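Local coordinates for galactan 1,3-beta-galactosidase (Phanerochaete chrysosporium, PDB 7BYV), which probably cleaves galactose from the non-reducing ends of beta-1,3-galactan chains, acting as an exo-enzyme with a catalytic family 43 domain and a calcium-binding carbohydrate-binding module, at residues A[240-245]-A[254-259]; A[230-235]-A[281-286]; A[360-365]-A[418-423]; A[4-9]-A[272-277]; A[160-165]-A[181-186]. The protein carries 1 engineered substitution. All coordinates share one frame; numbering follows the deposited sequence.

How the interactions relate
Interactions 1, 2 and 4 touch one another, and each has a segment in the sheet 243-250, 253-260, 270-277, 284-285. Strand 253-260 of interaction 1 pairs with 270-277 of interaction 4 (centres about 8 Å apart), which pairs in turn with 284-285 of interaction 2 (centres of interactions 2 and 4 about 15 Å apart). The strand with Q243, which meets a bound galactose, is the opposite edge strand. Interaction 5, its centre about 20 Å from that of interaction 1, approaches the same galactotriose from another sheet through N160 and Q161. Interaction 3 belongs to the carbohydrate-binding module, with a separate galactose and a calcium ion; its centre is about 35 Å from that of interaction 5.

Interaction 1: A[240-245]-A[254-259]. With GAL (beta-D-galactopyranose), chain C.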
# COMPACT_ATOMS: atom_id res chain seq x y z
N TRP A 240 8.24 -4.25 2.73
CA TRP A 240 8.49 -4.14 1.30
C TRP A 240 8.28 -2.71 0.83
O TRP A 240 7.60 -2.43 -0.15
CB TRP A 240 7.64 -5.14 0.50
CG TRP A 240 8.04 -6.55 0.86
CD1 TRP A 240 7.35 -7.44 1.66
CD2 TRP A 240 9.26 -7.21 0.51
NE1 TRP A 240 8.05 -8.60 1.79
CE2 TRP A 240 9.23 -8.48 1.10
CE3 TRP A 240 10.37 -6.84 -0.25
CZ2 TRP A 240 10.27 -9.39 0.95
CZ3 TRP A 240 11.40 -7.74 -0.40
CH2 TRP A 240 11.33 -9.01 0.19
N TYR A 241 8.88 -1.79 1.58
CA TYR A 241 8.66 -0.37 1.38
C TYR A 241 7.18 -0.07 1.21
O TYR A 241 6.71 0.14 0.09
CB TYR A 241 9.46 0.12 0.18
CG TYR A 241 9.75 1.60 0.24
CD1 TYR A 241 8.78 2.51 0.71
CD2 TYR A 241 10.97 2.10 -0.18
CE1 TYR A 241 9.05 3.87 0.76
CE2 TYR A 241 11.24 3.46 -0.13
CZ TYR A 241 10.28 4.33 0.33
OH TYR A 241 10.58 5.66 0.35
N SER A 242 6.44 -0.05 2.32
CA SER A 242 5.03 0.34 2.28
C SER A 242 4.52 0.64 3.68
O SER A 242 5.23 0.49 4.69
CB SER A 242 4.17 -0.74 1.62
OG SER A 242 3.99 -1.82 2.52
N GLN A 243 3.28 1.09 3.74
CA GLN A 243 2.64 1.33 5.01
C GLN A 243 1.20 0.87 4.89
O GLN A 243 0.53 1.20 3.90
CB GLN A 243 2.71 2.81 5.41
CG GLN A 243 2.40 3.02 6.87
CD GLN A 243 2.21 4.47 7.26
OE1 GLN A 243 1.81 5.30 6.44
NE2 GLN A 243 2.49 4.77 8.51
N ASN A 244 0.74 0.12 5.89
CA ASN A 244 -0.61 -0.42 5.88
C ASN A 244 -1.65 0.64 5.53
O ASN A 244 -1.54 1.79 5.95
CB ASN A 244 -0.93 -1.02 7.25
CG ASN A 244 -2.13 -1.91 7.21
OD1 ASN A 244 -2.30 -2.72 6.29
ND2 ASN A 244 -2.99 -1.78 8.22
N ALA A 245 -2.66 0.23 4.77
CA ALA A 245 -3.80 1.12 4.52
C ALA A 245 -5.08 0.37 4.83
O ALA A 245 -5.92 0.86 5.59
CB ALA A 245 -3.82 1.62 3.07
N ALA A 254 -6.10 -13.04 3.41
CA ALA A 254 -6.45 -11.64 3.23
C ALA A 254 -5.52 -11.02 2.19
O ALA A 254 -4.55 -11.63 1.75
CB ALA A 254 -6.40 -10.87 4.56
N ILE A 255 -5.85 -9.79 1.81
CA ILE A 255 -5.00 -8.96 0.98
C ILE A 255 -4.50 -7.80 1.83
O ILE A 255 -5.29 -7.08 2.44
CB ILE A 255 -5.77 -8.43 -0.24
CG1 ILE A 255 -6.52 -9.57 -0.91
CG2 ILE A 255 -4.81 -7.78 -1.24
CD1 ILE A 255 -7.45 -9.11 -2.00
N TYR A 256 -3.18 -7.62 1.85
CA TYR A 256 -2.55 -6.45 2.45
C TYR A 256 -2.52 -5.32 1.44
O TYR A 256 -1.93 -5.47 0.37
CB TYR A 256 -1.13 -6.77 2.91
CG TYR A 256 -0.25 -5.57 3.19
CD1 TYR A 256 -0.25 -4.95 4.42
CD2 TYR A 256 0.61 -5.08 2.22
CE1 TYR A 256 0.56 -3.87 4.69
CE2 TYR A 256 1.42 -4.00 2.48
CZ TYR A 256 1.40 -3.41 3.72
OH TYR A 256 2.21 -2.34 3.98
N MET A 257 -3.13 -4.19 1.77
CA MET A 257 -3.10 -3.02 0.92
C MET A 257 -2.35 -1.91 1.64
O MET A 257 -2.81 -1.42 2.68
CB MET A 257 -4.51 -2.55 0.57
CG MET A 257 -5.30 -3.60 -0.10
SD MET A 257 -7.02 -3.13 -0.27
CE MET A 257 -7.57 -4.42 -1.36
N GLY A 258 -1.21 -1.51 1.08
CA GLY A 258 -0.41 -0.45 1.64
C GLY A 258 -0.15 0.64 0.62
O GLY A 258 -0.39 0.48 -0.58
N ASP A 259 0.34 1.77 1.12
CA ASP A 259 0.80 2.85 0.27
C ASP A 259 2.31 2.91 0.34
O ASP A 259 2.89 2.77 1.42
CB ASP A 259 0.23 4.20 0.70
CG ASP A 259 -1.26 4.19 0.80
OD1 ASP A 259 -1.93 4.26 -0.25
OD2 ASP A 259 -1.77 4.11 1.93
C1 GAL C . 2.12 9.73 8.94
C2 GAL C . 0.77 9.10 8.39
C3 GAL C . 0.39 9.61 7.02
C4 GAL C . 0.57 11.14 6.98
C5 GAL C . 2.09 11.47 7.10
C6 GAL C . 2.47 12.90 7.59
O2 GAL C . 0.77 7.69 8.31
O3 GAL C . -0.99 9.31 6.77
O4 GAL C . -0.21 11.78 8.03
O5 GAL C . 2.86 10.50 7.93
O6 GAL C . 3.89 13.04 7.80
O HOH W 1 -0.38 4.08 4.54
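With chi1 at 75°, S242 holds OG between its own backbone N and carbonyl carbon, and Y256, its CG anti to N (chi1 163°), sends its hydroxyl to meet it. OG approaches at the ring edge and bonds to OH; the modelled 2.4 Å between S242 OG and Y256 OH is doubtfully short, and either hydroxyl may donate. S242 OG also bonds T239 O. N244 OD1 lies obliquely against the tyrosine, 3.5 Å from Y256 CE1, while its ND2 is held by D247 and A189. Q243 and D259 form an antiparallel hydrogen-bonded pair, with D259 N to Q243 O at 2.8 Å; A245 N adds a bond to M257 O (2.7 Å). G258, lacking a side chain, suits the tight spot where its CA lies 3.0 Å from Q243 O. The extended Q243 side chain, steadied by W261 and S204, gives the galactose O2 a weak bond from NE2 (3.4 Å). This is the start of a beta hairpin in a propeller blade, whose first strand supplies a sugar-binding residue.

Interaction 2: A[230-235]-A[281-286]; sequences QDIAPS and GAPQIV
Two hydrogen bonds, both accepted by backbone carbonyls of 230-235, join I232 and D231 to the strand at 284-285. I285 N gives a fairly straight bond to I232 O (2.8 Å, 161° at the hydrogen), lying in the carbonyl plane. Beside it, the side chain of Q284 folds back at chi2 (-58°), which brings its amide near the other segment; NE2 donates to D231 O at 3.1 Å in a bent bond (139°), and Q284 OE1 stands equally close to D231 O without bonding. Glutamine suits this place because it is long enough to curl back and offer an N-H to a backbone carbonyl of the other segment.

The apolar contacts lie around the first of these bonds. I232 and I285 bring their terminal methyls together, CD1 to CD1 at 3.7 Å, and A233 CB joins more loosely, 4.3 Å from I285 CD1. The branched I232 can at once send CG2 toward the proline, 4.4 Å from P283 CG. W216, T239 and W240 pack around them.

As for charge, D231 OD1 forms a salt bridge with K215, on the neighbouring strand of its own sheet. The arrangement joins the edge strands of two consecutive blades, as in the five-bladed beta-propeller of family 43.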
# COMPACT_ATOMS: atom_id res chain seq x y z
N GLN A 230 4.58 -8.75 16.16
CA GLN A 230 5.36 -9.60 15.27
C GLN A 230 5.34 -9.02 13.86
O GLN A 230 4.47 -8.22 13.51
CB GLN A 230 4.81 -11.02 15.22
CG GLN A 230 4.68 -11.66 16.57
CD GLN A 230 5.98 -12.28 17.01
OE1 GLN A 230 7.00 -12.16 16.33
NE2 GLN A 230 5.95 -12.97 18.14
N ASP A 231 6.28 -9.48 13.04
CA ASP A 231 6.47 -8.96 11.70
C ASP A 231 5.55 -9.63 10.70
O ASP A 231 5.32 -10.84 10.75
CB ASP A 231 7.92 -9.15 11.27
CG ASP A 231 8.87 -8.22 12.03
OD1 ASP A 231 8.69 -6.98 11.91
OD2 ASP A 231 9.78 -8.74 12.74
N ILE A 232 5.01 -8.84 9.77
CA ILE A 232 4.29 -9.39 8.63
C ILE A 232 5.18 -9.48 7.40
O ILE A 232 4.71 -9.85 6.32
CB ILE A 232 3.02 -8.59 8.31
CG1 ILE A 232 3.41 -7.18 7.84
CG2 ILE A 232 2.10 -8.58 9.51
CD1 ILE A 232 2.35 -6.46 7.08
N ALA A 233 6.45 -9.16 7.54
CA ALA A 233 7.38 -9.11 6.42
C ALA A 233 8.79 -9.13 6.99
O ALA A 233 8.99 -8.83 8.18
CB ALA A 233 7.16 -7.84 5.57
N PRO A 234 9.79 -9.49 6.18
CA PRO A 234 11.18 -9.36 6.61
C PRO A 234 11.47 -7.95 7.10
O PRO A 234 11.13 -6.97 6.44
CB PRO A 234 11.97 -9.70 5.34
CG PRO A 234 11.06 -10.59 4.61
CD PRO A 234 9.69 -10.05 4.82
N SER A 235 12.12 -7.86 8.26
CA SER A 235 12.27 -6.58 8.95
C SER A 235 12.99 -5.55 8.10
O SER A 235 12.56 -4.40 7.98
CB SER A 235 13.03 -6.82 10.25
OG SER A 235 12.61 -5.92 11.25
N GLY A 281 -1.03 -19.54 10.79
CA GLY A 281 -1.86 -19.09 11.89
C GLY A 281 -1.85 -17.60 12.10
O GLY A 281 -2.60 -17.10 12.95
N ALA A 282 -1.04 -16.88 11.33
CA ALA A 282 -0.80 -15.46 11.53
C ALA A 282 -0.52 -14.84 10.17
O ALA A 282 -0.09 -15.54 9.25
CB ALA A 282 0.39 -15.24 12.47
N PRO A 283 -0.74 -13.54 10.01
CA PRO A 283 -0.62 -12.93 8.68
C PRO A 283 0.84 -12.71 8.28
O PRO A 283 1.62 -12.15 9.04
CB PRO A 283 -1.37 -11.61 8.83
CG PRO A 283 -1.28 -11.30 10.27
CD PRO A 283 -1.29 -12.60 11.00
N GLN A 284 1.20 -13.14 7.07
CA GLN A 284 2.52 -12.90 6.51
C GLN A 284 2.36 -12.42 5.08
O GLN A 284 1.70 -13.08 4.29
CB GLN A 284 3.42 -14.15 6.54
CG GLN A 284 3.69 -14.70 7.93
CD GLN A 284 4.35 -13.68 8.90
OE1 GLN A 284 5.41 -13.13 8.60
NE2 GLN A 284 3.73 -13.46 10.06
N ILE A 285 2.97 -11.29 4.75
CA ILE A 285 2.96 -10.84 3.37
C ILE A 285 3.58 -11.92 2.50
O ILE A 285 4.63 -12.48 2.84
CB ILE A 285 3.70 -9.50 3.21
CG1 ILE A 285 2.77 -8.33 3.56
CG2 ILE A 285 4.24 -9.38 1.79
CD1 ILE A 285 3.42 -7.03 3.63
N VAL A 286 2.90 -12.26 1.41
CA VAL A 286 3.50 -13.04 0.33
C VAL A 286 4.10 -12.03 -0.64
O VAL A 286 3.38 -11.22 -1.22
CB VAL A 286 2.45 -13.92 -0.36
CG1 VAL A 286 3.11 -14.79 -1.43
CG2 VAL A 286 1.70 -14.74 0.66

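Interaction 3: A[360-365]-A[418-423]; sequences FANGDS and YAADLD. With CA (calcium ion), chain F; GAL (beta-D-galactopyranose), chain G.
The F360 ring meets A420 obliquely, CD2 standing 3.5 Å from A420 CB, with N362 CB in plane at the ring edge. The small A420 methyl touches both F360 CD2 and A361 O. The Y418 ring serves the sugar: galactose C6 lies over one face, offset toward the rim and 3.4 Å from Y418 CD2, an apolar platform for a hexose. D421 takes the polar side, its OD2 accepting from galactose O2 at 2.7 Å. A water held by G363 N also reaches galactose O1 and, weakly, D421 OD2. A361 and D421 form an antiparallel hydrogen-bonded pair (A361 N to D421 O 2.9 Å, D421 N to A361 O 3.1 Å), which fixes the aspartate at the pocket. D423 binds calcium through OD1 (2.4 Å) and its backbone O, with E309, E311, S328 and K331 completing the site. Strand 421-427 lies between 306-309 and 353-361 in one sheet of the module's beta-sandwich, and F360 packs on I394 and V396 of the next strand, 394-403.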
# COMPACT_ATOMS: atom_id res chain seq x y z
N PHE A 360 16.78 -4.80 -6.51
CA PHE A 360 17.86 -3.84 -6.38
C PHE A 360 18.00 -3.47 -4.92
O PHE A 360 17.12 -3.73 -4.09
CB PHE A 360 17.61 -2.59 -7.23
CG PHE A 360 16.50 -1.74 -6.70
CD1 PHE A 360 15.19 -2.02 -7.03
CD2 PHE A 360 16.77 -0.67 -5.86
CE1 PHE A 360 14.16 -1.25 -6.52
CE2 PHE A 360 15.74 0.10 -5.36
CZ PHE A 360 14.45 -0.18 -5.68
N ALA A 361 19.14 -2.83 -4.63
CA ALA A 361 19.47 -2.26 -3.33
C ALA A 361 19.83 -0.80 -3.54
O ALA A 361 20.59 -0.47 -4.46
CB ALA A 361 20.62 -3.02 -2.66
N ASN A 362 19.28 0.09 -2.72
CA ASN A 362 19.57 1.52 -2.81
C ASN A 362 19.80 2.02 -1.39
O ASN A 362 18.84 2.27 -0.65
CB ASN A 362 18.45 2.28 -3.51
CG ASN A 362 18.72 3.78 -3.56
OD1 ASN A 362 19.81 4.23 -3.21
ND2 ASN A 362 17.75 4.55 -4.02
N GLY A 363 21.08 2.20 -1.04
CA GLY A 363 21.48 2.61 0.30
C GLY A 363 21.22 4.07 0.61
O GLY A 363 21.24 4.45 1.79
N ASP A 364 20.97 4.89 -0.40
CA ASP A 364 20.65 6.29 -0.20
C ASP A 364 19.29 6.45 0.48
O ASP A 364 18.50 5.52 0.58
CB ASP A 364 20.65 7.03 -1.54
CG ASP A 364 22.04 7.15 -2.15
OD1 ASP A 364 23.04 6.94 -1.41
OD2 ASP A 364 22.12 7.45 -3.36
N SER A 365 19.01 7.68 0.92
CA SER A 365 17.70 8.05 1.42
C SER A 365 16.80 8.62 0.33
O SER A 365 15.64 8.94 0.60
CB SER A 365 17.83 9.08 2.56
OG SER A 365 18.39 10.30 2.08
N TYR A 418 24.28 7.70 -11.17
CA TYR A 418 24.33 6.30 -10.76
C TYR A 418 22.93 5.75 -10.52
O TYR A 418 22.07 6.42 -9.93
CB TYR A 418 25.16 6.13 -9.49
CG TYR A 418 26.62 6.30 -9.74
CD1 TYR A 418 27.32 5.37 -10.51
CD2 TYR A 418 27.31 7.38 -9.23
CE1 TYR A 418 28.67 5.52 -10.75
CE2 TYR A 418 28.66 7.53 -9.46
CZ TYR A 418 29.33 6.61 -10.22
OH TYR A 418 30.66 6.76 -10.45
N ALA A 419 22.70 4.53 -10.98
CA ALA A 419 21.50 3.80 -10.60
C ALA A 419 21.78 2.97 -9.35
O ALA A 419 22.91 2.86 -8.88
CB ALA A 419 21.04 2.88 -11.74
N ALA A 420 20.72 2.37 -8.83
CA ALA A 420 20.85 1.44 -7.72
C ALA A 420 21.54 0.13 -8.15
O ALA A 420 21.62 -0.20 -9.33
CB ALA A 420 19.48 1.14 -7.12
N ASP A 421 22.03 -0.61 -7.16
CA ASP A 421 22.73 -1.86 -7.42
C ASP A 421 21.73 -2.96 -7.80
O ASP A 421 20.79 -3.23 -7.04
CB ASP A 421 23.52 -2.25 -6.18
CG ASP A 421 24.38 -1.10 -5.70
OD1 ASP A 421 25.05 -0.49 -6.56
OD2 ASP A 421 24.36 -0.79 -4.48
N LEU A 422 21.94 -3.60 -8.95
CA LEU A 422 21.00 -4.59 -9.46
C LEU A 422 21.34 -5.98 -8.92
O LEU A 422 22.42 -6.51 -9.20
CB LEU A 422 20.99 -4.60 -10.99
CG LEU A 422 19.77 -5.29 -11.63
CD1 LEU A 422 18.46 -4.71 -11.11
CD2 LEU A 422 19.83 -5.17 -13.12
N ASP A 423 20.41 -6.56 -8.17
CA ASP A 423 20.57 -7.92 -7.64
C ASP A 423 20.25 -8.97 -8.70
O ASP A 423 21.08 -9.83 -9.01
CB ASP A 423 19.67 -8.10 -6.40
CG ASP A 423 19.88 -9.44 -5.72
OD1 ASP A 423 20.85 -10.15 -6.09
OD2 ASP A 423 19.08 -9.81 -4.82
CA CA F . 22.32 -11.48 -7.42
C1 GAL G . 27.18 3.11 -3.85
C2 GAL G . 26.61 1.95 -4.72
C3 GAL G . 27.49 1.72 -5.98
C4 GAL G . 27.54 2.99 -6.80
C5 GAL G . 28.07 4.13 -5.87
C6 GAL G . 28.12 5.50 -6.49
O1 GAL G . 26.34 3.36 -2.75
O2 GAL G . 26.54 0.73 -4.00
O3 GAL G . 26.98 0.69 -6.82
O4 GAL G . 26.25 3.30 -7.36
O5 GAL G . 27.30 4.29 -4.63
O6 GAL G . 27.64 6.43 -5.55
O HOH W 2 23.50 1.85 -2.70

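Interaction 4: A[4-9]-A[272-277]; sequences IVSGAA and IWYPLD
S6 meets segment 272-277 of strand 270-277 from a type II beta turn, V5 to A8, at the end of the short, weakly bonded strand 4-5, which lies against a blade of the propeller. From the backbone, its CB first reaches apolar neighbours: I272 CG2 at 4.0 Å and the tyrosine Y274, whose CE1 is 3.8 Å off. At the tip, OG, set beside its own N by a chi1 of -65°, lies over one face of the Y274 ring and accepts from W273 N (2.9 Å, 139° at the hydrogen). It also stands 2.7 Å from W273 O, a carbonyl that takes the indole N-H of W291. A serine is small enough for this buried spot and brings an acceptor for the W273 N-H. To one side, I4 and W273 cross at about a right angle, I4 CG2 touching W273 CB at 3.6 Å, while the indole meets the rings of W34 and W10. Glycine suits the turn at position 7, where phi is positive (106°), and there I272 CD1 ends 3.7 Å from G7 N.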
# COMPACT_ATOMS: atom_id res chain seq x y z
N ILE A 4 -2.20 -8.02 -10.12
CA ILE A 4 -1.88 -7.02 -9.12
C ILE A 4 -0.36 -6.92 -9.12
O ILE A 4 0.34 -7.87 -8.78
CB ILE A 4 -2.44 -7.40 -7.74
CG1 ILE A 4 -3.97 -7.35 -7.78
CG2 ILE A 4 -1.94 -6.45 -6.67
CD1 ILE A 4 -4.63 -8.59 -7.23
N VAL A 5 0.15 -5.76 -9.53
CA VAL A 5 1.57 -5.55 -9.80
C VAL A 5 2.03 -4.40 -8.90
O VAL A 5 1.94 -3.22 -9.27
CB VAL A 5 1.84 -5.28 -11.28
CG1 VAL A 5 3.31 -5.11 -11.56
CG2 VAL A 5 1.29 -6.42 -12.11
N SER A 6 2.51 -4.73 -7.71
CA SER A 6 2.80 -3.72 -6.70
C SER A 6 4.01 -2.88 -7.10
O SER A 6 5.09 -3.41 -7.40
CB SER A 6 3.04 -4.39 -5.36
OG SER A 6 1.84 -5.00 -4.93
N GLY A 7 3.84 -1.56 -7.07
CA GLY A 7 4.89 -0.63 -7.41
C GLY A 7 4.68 0.03 -8.76
O GLY A 7 5.18 1.14 -8.98
N ALA A 8 3.95 -0.63 -9.65
CA ALA A 8 3.64 -0.04 -10.93
C ALA A 8 2.58 1.05 -10.76
O ALA A 8 1.84 1.08 -9.77
CB ALA A 8 3.18 -1.11 -11.90
N ALA A 9 2.54 1.97 -11.72
CA ALA A 9 1.53 3.02 -11.71
C ALA A 9 0.23 2.44 -12.24
O ALA A 9 0.17 1.93 -13.37
CB ALA A 9 1.98 4.21 -12.55
N ILE A 272 0.79 -0.82 -2.85
CA ILE A 272 1.48 -2.08 -2.60
C ILE A 272 0.43 -3.05 -2.07
O ILE A 272 -0.01 -2.92 -0.92
CB ILE A 272 2.63 -1.89 -1.61
CG1 ILE A 272 3.49 -0.70 -2.01
CG2 ILE A 272 3.47 -3.12 -1.56
CD1 ILE A 272 4.00 -0.82 -3.41
N TRP A 273 -0.00 -3.99 -2.91
CA TRP A 273 -0.99 -4.99 -2.52
C TRP A 273 -0.38 -6.38 -2.63
O TRP A 273 0.15 -6.75 -3.69
CB TRP A 273 -2.26 -4.93 -3.38
CG TRP A 273 -3.13 -3.72 -3.23
CD1 TRP A 273 -2.83 -2.56 -2.57
CD2 TRP A 273 -4.44 -3.54 -3.78
NE1 TRP A 273 -3.88 -1.67 -2.67
CE2 TRP A 273 -4.88 -2.25 -3.41
CE3 TRP A 273 -5.29 -4.35 -4.55
CZ2 TRP A 273 -6.13 -1.75 -3.79
CZ3 TRP A 273 -6.53 -3.85 -4.92
CH2 TRP A 273 -6.93 -2.56 -4.54
N TYR A 274 -0.47 -7.15 -1.56
CA TYR A 274 0.10 -8.49 -1.52
C TYR A 274 -0.88 -9.44 -0.87
O TYR A 274 -1.66 -9.04 0.00
CB TYR A 274 1.41 -8.53 -0.73
CG TYR A 274 2.57 -7.85 -1.41
CD1 TYR A 274 2.91 -8.16 -2.73
CD2 TYR A 274 3.33 -6.90 -0.73
CE1 TYR A 274 3.97 -7.53 -3.34
CE2 TYR A 274 4.38 -6.29 -1.32
CZ TYR A 274 4.70 -6.58 -2.63
OH TYR A 274 5.77 -5.93 -3.18
N PRO A 275 -0.87 -10.71 -1.27
CA PRO A 275 -1.58 -11.71 -0.48
C PRO A 275 -1.04 -11.64 0.93
O PRO A 275 0.17 -11.51 1.14
CB PRO A 275 -1.24 -13.04 -1.15
CG PRO A 275 -0.76 -12.68 -2.50
CD PRO A 275 -0.08 -11.34 -2.34
N LEU A 276 -1.94 -11.65 1.88
CA LEU A 276 -1.59 -11.78 3.29
C LEU A 276 -1.98 -13.20 3.65
O LEU A 276 -3.17 -13.52 3.71
CB LEU A 276 -2.32 -10.74 4.12
CG LEU A 276 -1.67 -10.33 5.43
CD1 LEU A 276 -0.55 -9.36 5.22
CD2 LEU A 276 -2.73 -9.72 6.31
N ASP A 277 -0.98 -14.07 3.82
CA ASP A 277 -1.19 -15.52 3.93
C ASP A 277 -1.19 -15.95 5.39
O ASP A 277 -0.21 -15.74 6.11
CB ASP A 277 -0.11 -16.27 3.16
CG ASP A 277 0.01 -17.73 3.59
OD1 ASP A 277 -0.90 -18.52 3.25
OD2 ASP A 277 1.02 -18.08 4.25

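Interaction 5: A[160-165]-A[181-186]. With GAL (beta-D-galactopyranose), chain B; GAL (beta-D-galactopyranose), chain D.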
# COMPACT_ATOMS: atom_id res chain seq x y z
N ASN A 160 0.05 10.26 19.08
CA ASN A 160 0.47 9.01 18.47
C ASN A 160 1.17 8.06 19.43
O ASN A 160 1.76 7.08 18.98
CB ASN A 160 1.36 9.26 17.25
CG ASN A 160 0.58 9.88 16.10
OD1 ASN A 160 -0.63 9.70 16.01
ND2 ASN A 160 1.26 10.61 15.24
N GLN A 161 1.11 8.29 20.74
CA GLN A 161 1.78 7.37 21.65
C GLN A 161 0.89 6.19 22.04
O GLN A 161 1.41 5.08 22.23
CB GLN A 161 2.25 8.07 22.93
CG GLN A 161 3.19 9.26 22.74
CD GLN A 161 4.43 8.93 21.94
OE1 GLN A 161 5.38 8.32 22.46
NE2 GLN A 161 4.43 9.31 20.66
N ASN A 162 -0.41 6.40 22.16
CA ASN A 162 -1.32 5.40 22.71
C ASN A 162 -2.31 4.96 21.65
O ASN A 162 -3.13 5.76 21.19
CB ASN A 162 -2.04 5.95 23.93
CG ASN A 162 -1.08 6.40 24.99
OD1 ASN A 162 0.03 5.89 25.09
ND2 ASN A 162 -1.49 7.39 25.77
N PHE A 163 -2.26 3.70 21.27
CA PHE A 163 -3.21 3.19 20.31
C PHE A 163 -4.50 2.85 21.02
O PHE A 163 -4.48 2.22 22.08
CB PHE A 163 -2.66 1.98 19.58
CG PHE A 163 -3.51 1.55 18.46
CD1 PHE A 163 -3.63 2.34 17.33
CD2 PHE A 163 -4.23 0.37 18.53
CE1 PHE A 163 -4.44 1.96 16.28
CE2 PHE A 163 -5.05 -0.04 17.48
CZ PHE A 163 -5.14 0.76 16.35
N LYS A 164 -5.63 3.25 20.44
CA LYS A 164 -6.93 3.05 21.08
C LYS A 164 -7.88 2.32 20.14
O LYS A 164 -7.81 2.47 18.92
CB LYS A 164 -7.56 4.38 21.51
CG LYS A 164 -6.83 5.05 22.67
CD LYS A 164 -7.51 6.33 23.15
CE LYS A 164 -6.69 7.02 24.23
NZ LYS A 164 -7.30 8.31 24.64
N ILE A 165 -8.76 1.52 20.73
CA ILE A 165 -9.88 0.89 20.06
C ILE A 165 -11.13 1.23 20.87
O ILE A 165 -11.18 0.98 22.08
CB ILE A 165 -9.71 -0.63 19.94
CG1 ILE A 165 -8.46 -0.96 19.13
CG2 ILE A 165 -10.92 -1.27 19.28
CD1 ILE A 165 -8.18 -2.47 19.07
N VAL A 181 -6.80 0.14 25.00
CA VAL A 181 -5.76 1.13 24.74
C VAL A 181 -4.40 0.47 24.94
O VAL A 181 -4.19 -0.22 25.94
CB VAL A 181 -5.92 2.40 25.61
CG1 VAL A 181 -6.15 2.05 27.06
CG2 VAL A 181 -4.70 3.27 25.47
N MET A 182 -3.51 0.64 23.98
CA MET A 182 -2.14 0.18 24.08
C MET A 182 -1.29 1.42 24.34
O MET A 182 -1.05 2.22 23.43
CB MET A 182 -1.73 -0.56 22.81
CG MET A 182 -2.82 -1.42 22.21
SD MET A 182 -2.18 -2.40 20.83
CE MET A 182 -0.76 -3.18 21.62
N ASN A 183 -0.85 1.58 25.58
CA ASN A 183 -0.11 2.77 25.96
C ASN A 183 1.34 2.67 25.51
O ASN A 183 2.00 1.65 25.73
CB ASN A 183 -0.19 2.98 27.46
CG ASN A 183 -1.55 3.49 27.89
OD1 ASN A 183 -2.04 4.49 27.36
ND2 ASN A 183 -2.18 2.79 28.84
N GLY A 184 1.82 3.73 24.87
CA GLY A 184 3.18 3.74 24.41
C GLY A 184 3.43 2.79 23.27
O GLY A 184 4.58 2.43 23.02
N ALA A 185 2.38 2.38 22.58
CA ALA A 185 2.54 1.51 21.43
C ALA A 185 3.14 2.25 20.23
O ALA A 185 3.73 1.60 19.36
CB ALA A 185 1.19 0.90 21.05
N THR A 186 3.02 3.58 20.20
CA THR A 186 3.27 4.42 19.02
C THR A 186 2.93 3.71 17.71
O THR A 186 3.76 3.60 16.79
CB THR A 186 4.72 4.94 19.03
OG1 THR A 186 5.64 3.88 18.75
CG2 THR A 186 5.05 5.59 20.40
C1 GAL B . 6.56 11.19 17.92
C2 GAL B . 5.45 10.54 17.08
C3 GAL B . 5.19 11.49 15.91
C4 GAL B . 4.47 12.73 16.50
C5 GAL B . 5.38 13.37 17.61
C6 GAL B . 4.71 14.51 18.47
O1 GAL B . 7.17 10.30 18.87
O2 GAL B . 5.78 9.25 16.62
O3 GAL B . 4.44 10.94 14.79
O4 GAL B . 3.19 12.38 17.06
O5 GAL B . 5.99 12.37 18.56
O6 GAL B . 4.67 15.77 17.76
C1 GAL D . 4.10 11.25 13.49
C2 GAL D . 3.69 10.27 12.35
C3 GAL D . 3.07 11.03 11.12
C4 GAL D . 1.94 12.03 11.54
C5 GAL D . 2.39 12.88 12.74
C6 GAL D . 1.26 13.76 13.38
O2 GAL D . 4.80 9.47 11.90
O3 GAL D . 2.49 10.12 10.20
O4 GAL D . 0.69 11.34 11.85
O5 GAL D . 2.94 12.06 13.83
O6 GAL D . 1.78 14.70 14.36
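F163 O receives M182 N at 2.7 Å in the carbonyl plane, the shortest sound polar bond of this contact; M182 O takes F163 N in return (2.9 Å), which makes an antiparallel hydrogen-bonded pair. Farther along, the type II turn from M182 to A185 is held by a side chain. N162 OD1 accepts G184 N in its carbonyl plane at 2.8 Å, while N162 ND2 turns to D158. Asparagine suits this position because its short amide can serve both partners, and G184 suits the turn through its positive phi. Q161 and N162 form a classic beta bulge opposite S157, and Q161 O accepts T186 N (3.0 Å) from well above its carbonyl plane.

On the F163 and M182 side the two side chains run alongside each other, SD 4.1 Å from F163 CD2, an oblique Met-aromatic contact. K164 and V181 likewise lie side by side, the aliphatic CG of the lysine meeting V181 CG2 at 3.9 Å.

At the sugar end, N160 ND2 donates to galactose O3 in chain B (3.2 Å), and Q161 NE2, also bonded to N159 O, gives a weak bond to O1 of the same galactose. The chemistry implies that a hairpin joined by backbone and side-chain hydrogen bonds holds a loop whose amides reach the substrate through modest, polar contacts.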